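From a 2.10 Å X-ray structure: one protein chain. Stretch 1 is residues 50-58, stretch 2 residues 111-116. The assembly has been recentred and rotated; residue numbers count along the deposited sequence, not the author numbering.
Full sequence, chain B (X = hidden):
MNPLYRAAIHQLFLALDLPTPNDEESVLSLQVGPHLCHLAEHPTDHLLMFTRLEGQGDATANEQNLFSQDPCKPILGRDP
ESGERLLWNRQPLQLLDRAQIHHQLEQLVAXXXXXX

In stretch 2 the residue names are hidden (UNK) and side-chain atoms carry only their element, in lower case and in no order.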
ATOM      1  N   PHE B  50      -5.334   9.337  -4.418  1.00 17.19           N
ATOM      2  CA  PHE B  50      -5.462   9.845  -3.054  1.00 18.62           C
ATOM      3  C   PHE B  50      -6.506  10.929  -2.922  1.00 20.57           C
ATOM      4  O   PHE B  50      -6.909  11.543  -3.912  1.00 19.10           O
ATOM      5  CB  PHE B  50      -4.103  10.337  -2.517  1.00 17.73           C
ATOM      6  CG  PHE B  50      -3.483  11.441  -3.335  1.00 21.14           C
ATOM      7  CD1 PHE B  50      -3.582  12.764  -2.929  1.00 18.58           C
ATOM      8  CD2 PHE B  50      -2.774  11.153  -4.498  1.00 19.82           C
ATOM      9  CE1 PHE B  50      -2.994  13.786  -3.686  1.00 21.53           C
ATOM     10  CE2 PHE B  50      -2.185  12.167  -5.258  1.00 16.95           C
ATOM     11  CZ  PHE B  50      -2.296  13.480  -4.849  1.00 23.92           C
ATOM     12  N   THR B  51      -6.934  11.162  -1.683  1.00 19.16           N
ATOM     13  CA  THR B  51      -7.886  12.219  -1.411  1.00 18.80           C
ATOM     14  C   THR B  51      -7.444  12.933  -0.127  1.00 22.41           C
ATOM     15  O   THR B  51      -6.986  12.292   0.833  1.00 18.28           O
ATOM     16  CB  THR B  51      -9.324  11.638  -1.313  1.00 18.31           C
ATOM     17  OG1 THR B  51     -10.283  12.680  -1.111  1.00 20.13           O
ATOM     18  CG2 THR B  51      -9.429  10.612  -0.201  1.00 18.36           C
ATOM     19  N   ARG B  52      -7.533  14.258  -0.130  1.00 21.83           N
ATOM     20  CA  ARG B  52      -7.127  15.048   1.032  1.00 21.85           C
ATOM     21  C   ARG B  52      -8.278  15.105   2.023  1.00 23.79           C
ATOM     22  O   ARG B  52      -9.399  15.478   1.665  1.00 25.83           O
ATOM     23  CB  ARG B  52      -6.728  16.461   0.595  1.00 23.74           C
ATOM     24  CG  ARG B  52      -6.324  17.406   1.718  1.00 25.83           C
ATOM     25  CD  ARG B  52      -7.418  18.426   2.015  1.00 24.20           C
ATOM     26  NE  ARG B  52      -6.999  19.430   2.998  1.00 30.02           N
ATOM     27  CZ  ARG B  52      -7.791  20.397   3.463  1.00 30.71           C
ATOM     28  NH1 ARG B  52      -9.050  20.492   3.044  1.00 27.15           N
ATOM     29  NH2 ARG B  52      -7.330  21.258   4.359  1.00 27.89           N
ATOM     30  N   LEU B  53      -8.018  14.694   3.255  1.00 26.41           N
ATOM     31  CA  LEU B  53      -9.030  14.767   4.301  1.00 26.90           C
ATOM     32  C   LEU B  53      -8.754  15.992   5.164  1.00 30.76           C
ATOM     33  O   LEU B  53      -7.777  16.723   4.937  1.00 27.36           O
ATOM     34  CB  LEU B  53      -8.989  13.507   5.164  1.00 28.88           C
ATOM     35  CG  LEU B  53      -9.122  12.180   4.411  1.00 31.43           C
ATOM     36  CD1 LEU B  53      -8.989  11.012   5.368  1.00 30.22           C
ATOM     37  CD2 LEU B  53     -10.448  12.095   3.654  1.00 29.52           C
ATOM     38  N   GLU B  54      -9.613  16.233   6.147  1.00 35.01           N
ATOM     39  CA  GLU B  54      -9.322  17.258   7.145  1.00 34.06           C
ATOM     40  C   GLU B  54      -8.853  16.594   8.437  1.00 33.16           C
ATOM     41  O   GLU B  54      -7.658  16.294   8.584  1.00 31.69           O
ATOM     42  CB  GLU B  54     -10.523  18.200   7.350  1.00 29.45           C
ATOM     43  CG  GLU B  54     -10.720  19.149   6.159  1.00 33.53           C
ATOM     44  CD  GLU B  54     -11.952  20.045   6.260  1.00 39.81           C
ATOM     45  OE1 GLU B  54     -12.410  20.327   7.391  1.00 42.67           O
ATOM     46  OE2 GLU B  54     -12.460  20.476   5.192  1.00 38.81           O
ATOM     47  N   GLY B  55      -9.780  16.338   9.359  1.00 34.70           N
ATOM     48  CA  GLY B  55      -9.410  15.800  10.663  1.00 33.68           C
ATOM     49  C   GLY B  55      -9.898  14.378  10.874  1.00 39.99           C
ATOM     50  O   GLY B  55      -9.584  13.738  11.886  1.00 35.16           O
ATOM     51  N   GLN B  56     -10.653  13.870   9.903  1.00 39.92           N
ATOM     52  CA  GLN B  56     -11.257  12.547  10.038  1.00 39.08           C
ATOM     53  C   GLN B  56     -10.238  11.396   9.962  1.00 37.24           C
ATOM     54  O   GLN B  56      -9.123  11.557   9.446  1.00 34.88           O
ATOM     55  CB  GLN B  56     -12.415  12.364   9.039  1.00 43.48           C
ATOM     56  CG  GLN B  56     -12.063  12.581   7.574  1.00 41.50           C
ATOM     57  CD  GLN B  56     -12.193  14.027   7.129  1.00 38.31           C
ATOM     58  OE1 GLN B  56     -11.440  14.899   7.567  1.00 38.58           O
ATOM     59  NE2 GLN B  56     -13.145  14.286   6.236  1.00 44.20           N
ATOM     60  N   GLY B  57     -10.610  10.246  10.515  1.00 35.10           N
ATOM     61  CA  GLY B  57      -9.744   9.083  10.505  1.00 29.16           C
ATOM     62  C   GLY B  57      -8.559   9.144  11.458  1.00 32.51           C
ATOM     63  O   GLY B  57      -8.398  10.086  12.252  1.00 30.35           O
ATOM     64  N   ASP B  58      -7.712   8.125  11.368  1.00 31.14           N
ATOM     65  CA  ASP B  58      -6.583   7.978  12.281  1.00 32.45           C
ATOM     66  C   ASP B  58      -5.351   7.664  11.440  1.00 33.19           C
ATOM     67  O   ASP B  58      -5.226   6.552  10.924  1.00 25.18           O
ATOM     68  CB  ASP B  58      -6.885   6.827  13.254  1.00 29.78           C
ATOM     69  CG  ASP B  58      -5.836   6.666  14.340  1.00 33.31           C
ATOM     70  OD1 ASP B  58      -4.737   7.273  14.244  1.00 34.41           O
ATOM     71  OD2 ASP B  58      -6.109   5.895  15.293  1.00 34.75           O
ATOM     72  N   UNK B 111     -13.267   3.963   1.795  1.00 24.12           N
ATOM     73  CA  UNK B 111     -12.713   4.312   3.102  1.00 23.10           C
ATOM     74  C   UNK B 111     -12.996   5.769   3.415  1.00 26.24           C
ATOM     75  O   UNK B 111     -13.224   6.132   4.566  1.00 26.43           O
ATOM     76  c   UNK B 111     -11.243   4.039   3.155  1.00 20.21           C
ATOM     77  N   UNK B 112     -12.975   6.607   2.388  1.00 22.24           N
ATOM     78  CA  UNK B 112     -13.255   8.027   2.585  1.00 28.72           C
ATOM     79  C   UNK B 112     -14.688   8.218   3.084  1.00 29.49           C
ATOM     80  O   UNK B 112     -14.951   9.114   3.892  1.00 27.62           O
ATOM     81  c   UNK B 112     -13.024   8.809   1.300  1.00 22.23           C
ATOM     82  N   UNK B 113     -15.602   7.376   2.594  1.00 29.25           N
ATOM     83  CA  UNK B 113     -17.017   7.430   2.973  1.00 31.52           C
ATOM     84  C   UNK B 113     -17.190   7.076   4.446  1.00 37.46           C
ATOM     85  O   UNK B 113     -17.927   7.734   5.185  1.00 38.33           O
ATOM     86  c   UNK B 113     -17.827   6.435   2.132  1.00 28.62           C
ATOM     87  o   UNK B 113     -20.590   7.620   1.405  1.00 34.72           O
ATOM     88  c   UNK B 113     -18.374   6.999   0.842  1.00 28.60           C
ATOM     89  o   UNK B 113     -19.182   9.249   0.942  1.00 35.74           O
ATOM     90  c   UNK B 113     -19.458   8.031   1.078  1.00 34.12           C
ATOM     91  N   UNK B 114     -16.505   6.018   4.859  1.00 30.54           N
ATOM     92  CA  UNK B 114     -16.592   5.511   6.216  1.00 37.79           C
ATOM     93  C   UNK B 114     -16.067   6.499   7.259  1.00 42.49           C
ATOM     94  O   UNK B 114     -16.640   6.626   8.340  1.00 46.07           O
ATOM     95  c   UNK B 114     -15.672   1.819   7.008  1.00 54.84           C
ATOM     96  c   UNK B 114     -15.775   4.229   6.300  1.00 37.29           C
ATOM     97  o   UNK B 114     -14.474   1.617   7.317  1.00 51.36           O
ATOM     98  o   UNK B 114     -16.386   0.948   6.466  1.00 64.06           O
ATOM     99  c   UNK B 114     -16.282   3.189   7.281  1.00 45.56           C
ATOM    100  N   UNK B 115     -14.980   7.194   6.930  1.00 44.68           N
ATOM    101  CA  UNK B 115     -14.184   7.914   7.935  1.00 47.54           C
ATOM    102  C   UNK B 115     -14.824   9.159   8.545  1.00 52.90           C
ATOM    103  O   UNK B 115     -15.087  10.137   7.841  1.00 51.90           O
ATOM    104  c   UNK B 115     -11.683   6.375   8.569  1.00 43.92           C
ATOM    105  c   UNK B 115     -10.488   7.603   6.741  1.00 38.90           C
ATOM    106  c   UNK B 115     -12.811   8.281   7.373  1.00 41.77           C
ATOM    107  c   UNK B 115     -11.836   7.111   7.245  1.00 39.88           C
ATOM    108  N   UNK B 116     -15.045   9.114   9.863  1.00 59.58           N
ATOM    109  CA  UNK B 116     -15.521  10.268  10.631  1.00 53.64           C
ATOM    110  C   UNK B 116     -14.730  10.431  11.940  1.00 58.03           C
ATOM    111  O   UNK B 116     -13.488  10.456  11.944  1.00 48.25           O
ATOM    112  c   UNK B 116     -17.932  10.148   9.664  1.00 61.27           C
ATOM    113  c   UNK B 116     -17.813  11.446   8.848  1.00 62.97           C
ATOM    114  n   UNK B 116     -18.475  11.375   7.541  1.00 61.17           N
ATOM    115  n   UNK B 116     -18.523  11.025   5.255  1.00 53.16           N
ATOM    116  n   UNK B 116     -16.560  10.769   6.406  1.00 51.22           N
ATOM    117  c   UNK B 116     -17.855  11.057   6.403  1.00 59.49           C
ATOM    118  c   UNK B 116     -17.029  10.157  10.921  1.00 57.65           C
TER

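Position 111 carries a single side-chain carbon, CB, and nothing beyond it, which makes it alanine. A111 lies in the helix and its side chain is out of reach of stretch 1. Its part here is played by the backbone: its O accepts a hydrogen bond from N of position 115 at 3.1 Å, a last helical link just before the chain leaves helical geometry.

Position 112 again shows one carbon and no more. That carbon, CB, lies 4.3 Å from CG2 of T51, a loose apolar touch on a buried strand residue. One carbon means alanine. The CA atoms of T51 and A112 are 7.9 Å apart, and the CA-to-CB bond of A112 points sideways to stretch 1, so the two methyls only brush; T51 meets it with its methyl, while its OG1 is hydrogen-bonded elsewhere in the structure.

Position 113 has three carbons in an unbranched run, the third bearing two oxygens: a carboxylate on a two-carbon spacer, hence glutamate. E113 stays out of reach of stretch 1, and its OE2 is satisfied elsewhere in the structure.

Position 114 repeats the pattern, three carbons ending in two oxygens, and is also glutamate. E114 is exposed and touches nothing on stretch 1. These two consecutive acids lie outside the contact.

Position 115 has four carbons, forked at the second, with no heteroatom. The fork lies beyond CB rather than at it, so the residue is leucine. Its CA-to-CB bond points toward stretch 1, and it buries more area against that stretch than any other residue here. L115 CD1 packs 4.0 Å from CD1 of L53, methyl against methyl, and CD2 sits 3.9 Å from CA of G57. Q56 closes over the backbone, its CB 3.7 Å from the O of L115. This is also the first residue to leave helical phi/psi.

Position 116 shows three carbons, a nitrogen, then a carbon carrying two more nitrogens: a guanidinium, so arginine. CA-to-CB of R116 points away from stretch 1, although the end of the side chain comes nearer. NH1 makes a weak hydrogen bond to O of A112 at 3.4 Å, folding back over the end of its own helix. It is the backbone that reaches across: N of G57 donates to O of R116 at 3.2 Å, nearly straight at 169°, and that same O lies 3.6 Å from CA of Q56.

The contact joins apolar packing to one backbone hydrogen bond. L115 packs against both L53 and G57, and the residue after it supplies the acceptor. Glycine at 57 suits the site twice over: its phi is positive, and an ideal CB there would stand 2.9 Å from CD1 of L115, a clash. Q56 offers CA and CB to the partner while its end turns back, OE1 accepting from N of E54 at 2.7 Å to brace the loop. The rule is economical: one leucine packs just past the helix, and the loop residue it meets, G57, has no side chain in its way.

Stretch 2 (111-116) AAEELR
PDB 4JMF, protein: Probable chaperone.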